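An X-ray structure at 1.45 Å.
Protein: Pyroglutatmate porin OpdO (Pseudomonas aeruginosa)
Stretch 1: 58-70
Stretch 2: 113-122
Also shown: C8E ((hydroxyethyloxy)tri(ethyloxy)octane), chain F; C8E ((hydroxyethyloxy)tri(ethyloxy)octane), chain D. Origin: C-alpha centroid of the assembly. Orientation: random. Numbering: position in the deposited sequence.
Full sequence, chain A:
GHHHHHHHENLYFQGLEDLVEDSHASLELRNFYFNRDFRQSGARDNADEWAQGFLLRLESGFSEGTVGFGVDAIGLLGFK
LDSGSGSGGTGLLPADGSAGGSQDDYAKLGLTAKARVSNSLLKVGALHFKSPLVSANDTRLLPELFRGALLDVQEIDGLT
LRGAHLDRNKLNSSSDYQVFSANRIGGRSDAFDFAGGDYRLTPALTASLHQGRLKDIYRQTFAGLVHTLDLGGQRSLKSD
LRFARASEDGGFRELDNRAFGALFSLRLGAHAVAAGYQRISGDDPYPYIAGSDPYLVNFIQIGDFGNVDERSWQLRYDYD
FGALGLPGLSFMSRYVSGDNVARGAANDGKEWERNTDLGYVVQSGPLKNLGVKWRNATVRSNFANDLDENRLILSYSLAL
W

Stretch 1, residues 58-70: LESGFSEGTVGFG
Stretch 2 (113-122) AKARVSNSLL

Residues 67-70 and 113-117 run as antiparallel neighbours, their axes 4.6 Å apart at closest approach and their N-to-C directions 160° apart. Register follows from the CA pairs: Gly 68 faces Arg 116, Phe 69 faces Ala 115 (CA to CA 4.4 Å), and Gly 70 faces Lys 114. The backbone is extended, with phi/psi of -104/144 at Gly 68, -120/150 at Phe 69, -140/153 at Lys 114 and -125/143 at Arg 116.

Two reciprocal pairs satisfy the hydrogen-bonded positions. Gly 68 N donates to Arg 116 O (2.9 Å, 164° at H) and Arg 116 N to Gly 68 O (2.8 Å, 158°); Gly 70 N donates to Lys 114 O (2.9 Å, 154°) and Lys 114 N to Gly 70 O (2.9 Å, 158°). Between them, Phe 69 N turns back to Ser 63 OG (3.0 Å, 158°), and Phe 69 O accepts from Ser 63 N (2.9 Å). Ala 115 N instead takes Leu 122 O, and Leu 122 N takes Ala 115 O, both at 2.9 Å.

Lys 114 (chi1 p, then t throughout) extends until NZ donates to Ser 60 O at 2.9 Å. Ser 60 OG (chi1 p) donates to Gly 61 O at 2.6 Å. Arg 116 (p, t, t) and Lys 114 sandwich the Phe 62 ring (chi1 m, chi2 -94°): Arg 116 CD lies 3.7 Å from the Phe 62 ring centroid, 15° off the normal, and Lys 114 CE 4.1 Å from it over the opposite face.

Arg 116 NH2 donates to water 1 (3.0 Å), whereas Glu 64 OE2 stays 4.3 Å from Arg 116 NH2, beyond a salt bridge. Water 2 links the turns, donating to Thr 66 O and accepting from Ser 118 N, each 2.8 Å from its oxygen.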

ATOM      1  N   LEU A  58     -13.293  10.986   9.588  1.00 19.81           N
ATOM      2  CA  LEU A  58     -13.709  11.150  10.974  1.00 19.50           C
ATOM      3  C   LEU A  58     -13.316   9.906  11.754  1.00 20.46           C
ATOM      4  O   LEU A  58     -13.571   8.784  11.315  1.00 21.36           O
ATOM      5  CB  LEU A  58     -15.211  11.377  11.097  1.00 24.33           C
ATOM      6  CG  LEU A  58     -15.681  11.417  12.558  1.00 32.79           C
ATOM      7  CD1 LEU A  58     -16.439  12.704  12.876  1.00 46.70           C
ATOM      8  CD2 LEU A  58     -16.515  10.188  12.909  1.00 53.57           C
ATOM      9  N   GLU A  59     -12.669  10.106  12.898  1.00 21.04           N
ATOM     10  CA  GLU A  59     -12.343   9.009  13.794  1.00 22.00           C
ATOM     11  C   GLU A  59     -12.926   9.298  15.167  1.00 22.18           C
ATOM     12  O   GLU A  59     -12.517  10.257  15.827  1.00 23.16           O
ATOM     13  CB  GLU A  59     -10.830   8.833  13.920  1.00 23.48           C
ATOM     14  CG  GLU A  59     -10.189   8.118  12.752  1.00 32.67           C
ATOM     15  CD  GLU A  59      -8.810   7.580  13.094  1.00 49.50           C
ATOM     16  OE1 GLU A  59      -8.169   8.114  14.026  1.00 40.25           O
ATOM     17  OE2 GLU A  59      -8.375   6.611  12.437  1.00 59.60           O
ATOM     18  N   SER A  60     -13.884   8.488  15.608  1.00 20.05           N
ATOM     19  CA  SER A  60     -14.510   8.741  16.902  1.00 18.71           C
ATOM     20  C   SER A  60     -13.580   8.352  18.030  1.00 20.86           C
ATOM     21  O   SER A  60     -12.574   7.657  17.827  1.00 21.36           O
ATOM     22  CB  SER A  60     -15.826   7.968  17.065  1.00 21.75           C
ATOM     23  OG  SER A  60     -15.580   6.605  17.400  1.00 20.20           O
ATOM     24  N   GLY A  61     -13.932   8.815  19.221  1.00 22.56           N
ATOM     25  CA  GLY A  61     -13.349   8.281  20.432  1.00 26.12           C
ATOM     26  C   GLY A  61     -14.009   6.951  20.731  1.00 22.21           C
ATOM     27  O   GLY A  61     -14.772   6.424  19.914  1.00 24.70           O
ATOM     28  N   PHE A  62     -13.712   6.402  21.904  1.00 21.84           N
ATOM     29  CA  PHE A  62     -14.303   5.138  22.322  1.00 23.50           C
ATOM     30  C   PHE A  62     -15.160   5.342  23.557  1.00 22.02           C
ATOM     31  O   PHE A  62     -14.832   6.149  24.438  1.00 24.55           O
ATOM     32  CB  PHE A  62     -13.218   4.113  22.651  1.00 21.53           C
ATOM     33  CG  PHE A  62     -12.454   3.630  21.454  1.00 21.02           C
ATOM     34  CD1 PHE A  62     -12.826   2.466  20.789  1.00 19.55           C
ATOM     35  CD2 PHE A  62     -11.368   4.345  20.984  1.00 22.48           C
ATOM     36  CE1 PHE A  62     -12.107   2.023  19.673  1.00 20.85           C
ATOM     37  CE2 PHE A  62     -10.651   3.914  19.883  1.00 21.34           C
ATOM     38  CZ  PHE A  62     -11.021   2.753  19.227  1.00 21.76           C
ATOM     39  N   SER A  63     -16.252   4.596  23.643  1.00 22.10           N
ATOM     40  CA  SER A  63     -17.028   4.575  24.881  1.00 22.99           C
ATOM     41  C   SER A  63     -16.196   3.961  26.013  1.00 24.27           C
ATOM     42  O   SER A  63     -15.397   3.039  25.788  1.00 26.07           O
ATOM     43  CB  SER A  63     -18.334   3.804  24.680  1.00 25.33           C
ATOM     44  OG  SER A  63     -18.085   2.483  24.235  1.00 23.49           O
ATOM     45  N   GLU A  64     -16.363   4.486  27.225  1.00 26.54           N
ATOM     46  CA  GLU A  64     -15.621   4.008  28.383  1.00 27.56           C
ATOM     47  C   GLU A  64     -15.997   2.576  28.717  1.00 27.76           C
ATOM     48  O   GLU A  64     -17.129   2.150  28.479  1.00 31.42           O
ATOM     49  CB  GLU A  64     -15.910   4.903  29.591  1.00 31.38           C
ATOM     50  CG  GLU A  64     -15.353   6.308  29.472  1.00 65.06           C
ATOM     51  CD  GLU A  64     -13.872   6.373  29.788  1.00 61.30           C
ATOM     52  OE1 GLU A  64     -13.530   6.643  30.960  1.00 75.12           O
ATOM     53  OE2 GLU A  64     -13.054   6.156  28.868  1.00 62.43           O
ATOM     54  N   GLY A  65     -15.047   1.837  29.281  1.00 29.06           N
ATOM     55  CA  GLY A  65     -15.298   0.470  29.694  1.00 32.11           C
ATOM     56  C   GLY A  65     -14.222  -0.505  29.266  1.00 31.04           C
ATOM     57  O   GLY A  65     -13.349  -0.167  28.464  1.00 32.75           O
ATOM     58  N   THR A  66     -14.292  -1.718  29.805  1.00 31.93           N
ATOM     59  CA  THR A  66     -13.346  -2.770  29.454  1.00 36.35           C
ATOM     60  C   THR A  66     -13.315  -2.948  27.942  1.00 32.60           C
ATOM     61  O   THR A  66     -12.248  -3.012  27.330  1.00 33.54           O
ATOM     62  CB  THR A  66     -13.718  -4.103  30.119  1.00 40.44           C
ATOM     63  OG1 THR A  66     -13.619  -3.967  31.542  1.00 39.99           O
ATOM     64  CG2 THR A  66     -12.785  -5.213  29.654  1.00 43.17           C
ATOM     65  N   VAL A  67     -14.496  -3.023  27.341  1.00 28.99           N
ATOM     66  CA  VAL A  67     -14.600  -3.004  25.891  1.00 26.62           C
ATOM     67  C   VAL A  67     -15.157  -1.656  25.470  1.00 27.91           C
ATOM     68  O   VAL A  67     -16.238  -1.252  25.911  1.00 30.62           O
ATOM     69  CB  VAL A  67     -15.515  -4.118  25.365  1.00 30.35           C
ATOM     70  CG1 VAL A  67     -15.519  -4.116  23.841  1.00 32.98           C
ATOM     71  CG2 VAL A  67     -15.061  -5.467  25.897  1.00 32.97           C
ATOM     72  N   GLY A  68     -14.405  -0.955  24.629  1.00 23.19           N
ATOM     73  CA  GLY A  68     -14.815   0.340  24.128  1.00 22.41           C
ATOM     74  C   GLY A  68     -15.308   0.241  22.702  1.00 22.24           C
ATOM     75  O   GLY A  68     -14.773  -0.533  21.906  1.00 22.69           O
ATOM     76  N   PHE A  69     -16.320   1.027  22.366  1.00 20.58           N
ATOM     77  CA  PHE A  69     -16.886   1.007  21.024  1.00 20.71           C
ATOM     78  C   PHE A  69     -16.767   2.368  20.364  1.00 19.33           C
ATOM     79  O   PHE A  69     -16.780   3.409  21.036  1.00 20.67           O
ATOM     80  CB  PHE A  69     -18.353   0.556  21.074  1.00 21.32           C
ATOM     81  CG  PHE A  69     -18.535  -0.818  21.641  1.00 26.73           C
ATOM     82  CD1 PHE A  69     -18.272  -1.937  20.872  1.00 27.52           C
ATOM     83  CD2 PHE A  69     -18.956  -0.996  22.949  1.00 32.43           C
ATOM     84  CE1 PHE A  69     -18.429  -3.205  21.386  1.00 33.11           C
ATOM     85  CE2 PHE A  69     -19.112  -2.265  23.470  1.00 35.37           C
ATOM     86  CZ  PHE A  69     -18.850  -3.372  22.687  1.00 34.35           C
ATOM     87  N   GLY A  70     -16.659   2.368  19.041  1.00 17.49           N
ATOM     88  CA  GLY A  70     -16.571   3.610  18.303  1.00 17.41           C
ATOM     89  C   GLY A  70     -17.004   3.427  16.867  1.00 17.41           C
ATOM     90  O   GLY A  70     -17.408   2.333  16.467  1.00 17.97           O
ATOM     91  N   ALA A 113     -17.327   0.347  12.019  1.00 17.02           N
ATOM     92  CA  ALA A 113     -17.567   0.125  13.434  1.00 17.40           C
ATOM     93  C   ALA A 113     -16.256  -0.340  14.037  1.00 16.00           C
ATOM     94  O   ALA A 113     -15.476  -1.027  13.376  1.00 16.82           O
ATOM     95  CB  ALA A 113     -18.626  -0.932  13.626  1.00 18.41           C
ATOM     96  N   LYS A 114     -15.998   0.034  15.279  1.00 17.05           N
ATOM     97  CA  LYS A 114     -14.786  -0.420  15.944  1.00 18.61           C
ATOM     98  C   LYS A 114     -15.000  -0.772  17.409  1.00 16.80           C
ATOM     99  O   LYS A 114     -15.892  -0.235  18.079  1.00 19.08           O
ATOM    100  CB  LYS A 114     -13.650   0.603  15.802  1.00 19.73           C
ATOM    101  CG  LYS A 114     -13.931   1.967  16.412  1.00 18.98           C
ATOM    102  CD  LYS A 114     -12.849   2.967  16.006  1.00 20.75           C
ATOM    103  CE  LYS A 114     -13.094   4.315  16.664  1.00 20.38           C
ATOM    104  NZ  LYS A 114     -12.046   5.311  16.288  1.00 21.51           N
ATOM    105  N   ALA A 115     -14.161  -1.676  17.904  1.00 18.28           N
ATOM    106  CA  ALA A 115     -14.185  -2.065  19.309  1.00 22.53           C
ATOM    107  C   ALA A 115     -12.758  -2.276  19.797  1.00 18.48           C
ATOM    108  O   ALA A 115     -11.929  -2.830  19.067  1.00 20.19           O
ATOM    109  CB  ALA A 115     -15.009  -3.330  19.504  1.00 23.19           C
ATOM    110  N   ARG A 116     -12.464  -1.830  21.011  1.00 21.00           N
ATOM    111  CA  ARG A 116     -11.140  -2.018  21.590  1.00 21.94           C
ATOM    112  C   ARG A 116     -11.236  -2.714  22.938  1.00 22.43           C
ATOM    113  O   ARG A 116     -12.166  -2.480  23.702  1.00 23.51           O
ATOM    114  CB  ARG A 116     -10.415  -0.684  21.775  1.00 20.20           C
ATOM    115  CG  ARG A 116     -11.047   0.180  22.852  1.00 26.16           C
ATOM    116  CD  ARG A 116     -10.201   1.395  23.219  1.00 27.45           C
ATOM    117  NE  ARG A 116     -10.763   2.079  24.383  1.00 29.44           N
ATOM    118  CZ  ARG A 116     -10.408   3.296  24.782  1.00 38.24           C
ATOM    119  NH1 ARG A 116      -9.501   3.981  24.102  1.00 32.70           N
ATOM    120  NH2 ARG A 116     -10.974   3.830  25.856  1.00 34.44           N
ATOM    121  N   VAL A 117     -10.270  -3.578  23.222  1.00 23.43           N
ATOM    122  CA  VAL A 117     -10.101  -4.105  24.567  1.00 23.98           C
ATOM    123  C   VAL A 117      -8.605  -4.186  24.811  1.00 26.69           C
ATOM    124  O   VAL A 117      -7.852  -4.562  23.907  1.00 23.88           O
ATOM    125  CB  VAL A 117     -10.782  -5.476  24.736  1.00 26.72           C
ATOM    126  CG1 VAL A 117     -10.121  -6.525  23.859  1.00 31.51           C
ATOM    127  CG2 VAL A 117     -10.761  -5.904  26.203  1.00 30.38           C
ATOM    128  N   SER A 118      -8.172  -3.806  26.006  1.00 28.37           N
ATOM    129  CA  SER A 118      -6.754  -3.794  26.338  1.00 29.65           C
ATOM    130  C   SER A 118      -5.959  -3.123  25.220  1.00 30.27           C
ATOM    131  O   SER A 118      -6.162  -1.942  24.933  1.00 30.06           O
ATOM    132  CB  SER A 118      -6.262  -5.215  26.594  1.00 27.75           C
ATOM    133  OG  SER A 118      -4.948  -5.219  27.116  1.00 30.83           O
ATOM    134  N   ASN A 119      -5.071  -3.883  24.573  1.00 27.64           N
ATOM    135  CA  ASN A 119      -4.257  -3.361  23.482  1.00 31.95           C
ATOM    136  C   ASN A 119      -4.610  -4.007  22.144  1.00 34.01           C
ATOM    137  O   ASN A 119      -3.735  -4.272  21.316  1.00 30.77           O
ATOM    138  CB  ASN A 119      -2.775  -3.579  23.777  1.00 34.81           C
ATOM    139  CG  ASN A 119      -1.978  -2.296  23.715  1.00 73.59           C
ATOM    140  OD1 ASN A 119      -1.458  -1.922  22.663  1.00 54.06           O
ATOM    141  ND2 ASN A 119      -1.881  -1.608  24.848  1.00 48.16           N
ATOM    142  N   SER A 120      -5.896  -4.268  21.948  1.00 23.19           N
ATOM    143  CA  SER A 120      -6.376  -4.911  20.735  1.00 22.92           C
ATOM    144  C   SER A 120      -7.522  -4.098  20.141  1.00 21.75           C
ATOM    145  O   SER A 120      -8.270  -3.426  20.868  1.00 22.59           O
ATOM    146  CB  SER A 120      -6.833  -6.342  21.024  1.00 23.13           C
ATOM    147  OG  SER A 120      -5.753  -7.145  21.478  1.00 24.98           O
ATOM    148  N   LEU A 121      -7.658  -4.155  18.824  1.00 19.47           N
ATOM    149  CA  LEU A 121      -8.602  -3.322  18.108  1.00 20.09           C
ATOM    150  C   LEU A 121      -9.227  -4.086  16.951  1.00 17.81           C
ATOM    151  O   LEU A 121      -8.524  -4.679  16.129  1.00 17.96           O
ATOM    152  CB  LEU A 121      -7.895  -2.076  17.565  1.00 18.74           C
ATOM    153  CG  LEU A 121      -8.747  -1.079  16.774  1.00 19.81           C
ATOM    154  CD1 LEU A 121      -9.792  -0.418  17.675  1.00 20.52           C
ATOM    155  CD2 LEU A 121      -7.862  -0.014  16.152  1.00 23.59           C
ATOM    156  N   LEU A 122     -10.553  -4.063  16.895  1.00 17.73           N
ATOM    157  CA  LEU A 122     -11.316  -4.669  15.815  1.00 19.15           C
ATOM    158  C   LEU A 122     -12.023  -3.576  15.025  1.00 16.92           C
ATOM    159  O   LEU A 122     -12.653  -2.687  15.611  1.00 17.17           O
ATOM    160  CB  LEU A 122     -12.360  -5.628  16.397  1.00 21.91           C
ATOM    161  CG  LEU A 122     -13.359  -6.211  15.394  1.00 20.69           C
ATOM    162  CD1 LEU A 122     -12.657  -7.113  14.408  1.00 21.27           C
ATOM    163  CD2 LEU A 122     -14.454  -6.986  16.135  1.00 26.32           C
TER
HETATM  164  C13 C8E F 389      -8.230 -10.486  21.769  1.00 46.79           C
HETATM  165  C14 C8E F 389      -8.447  -9.686  23.046  1.00 46.06           C
HETATM  166  O15 C8E F 389      -7.273  -9.768  23.820  1.00 61.31           O
HETATM  167  C16 C8E F 389      -7.514  -9.900  25.207  1.00 46.89           C
HETATM  168  C17 C8E F 389      -6.987  -8.663  25.924  1.00 50.48           C
HETATM  169  O18 C8E F 389      -7.495  -8.637  27.243  1.00 74.09           O
HETATM  170  C19 C8E F 389      -6.518  -8.857  28.235  1.00 58.80           C
HETATM  171  C20 C8E F 389      -6.631  -7.757  29.288  1.00 65.88           C
HETATM  172  O21 C8E F 389      -5.452  -7.702  30.061  1.00 69.27           O
HETATM  173  C1  C8E D 387     -22.026   3.322  19.841  1.00 53.14           C
HETATM  174  C2  C8E D 387     -21.211   3.237  21.128  1.00 53.35           C
HETATM  175  C3  C8E D 387     -22.079   3.450  22.365  1.00 44.34           C
HETATM  176  C4  C8E D 387     -21.971   2.256  23.305  1.00 50.44           C
HETATM  177  C5  C8E D 387     -21.708   2.670  24.749  1.00 46.26           C
HETATM  178  C6  C8E D 387     -22.124   1.556  25.700  1.00 47.78           C
HETATM  179  C7  C8E D 387     -21.982   1.992  27.154  1.00 43.85           C
HETATM  180  C8  C8E D 387     -21.035   1.080  27.925  1.00 57.17           C
HETATM  181  O   HOH W   1     -13.102   1.872  26.485  1.00 25.67           O
HETATM  182  O   HOH W   2      -9.579  -2.932  28.310  1.00 32.07           O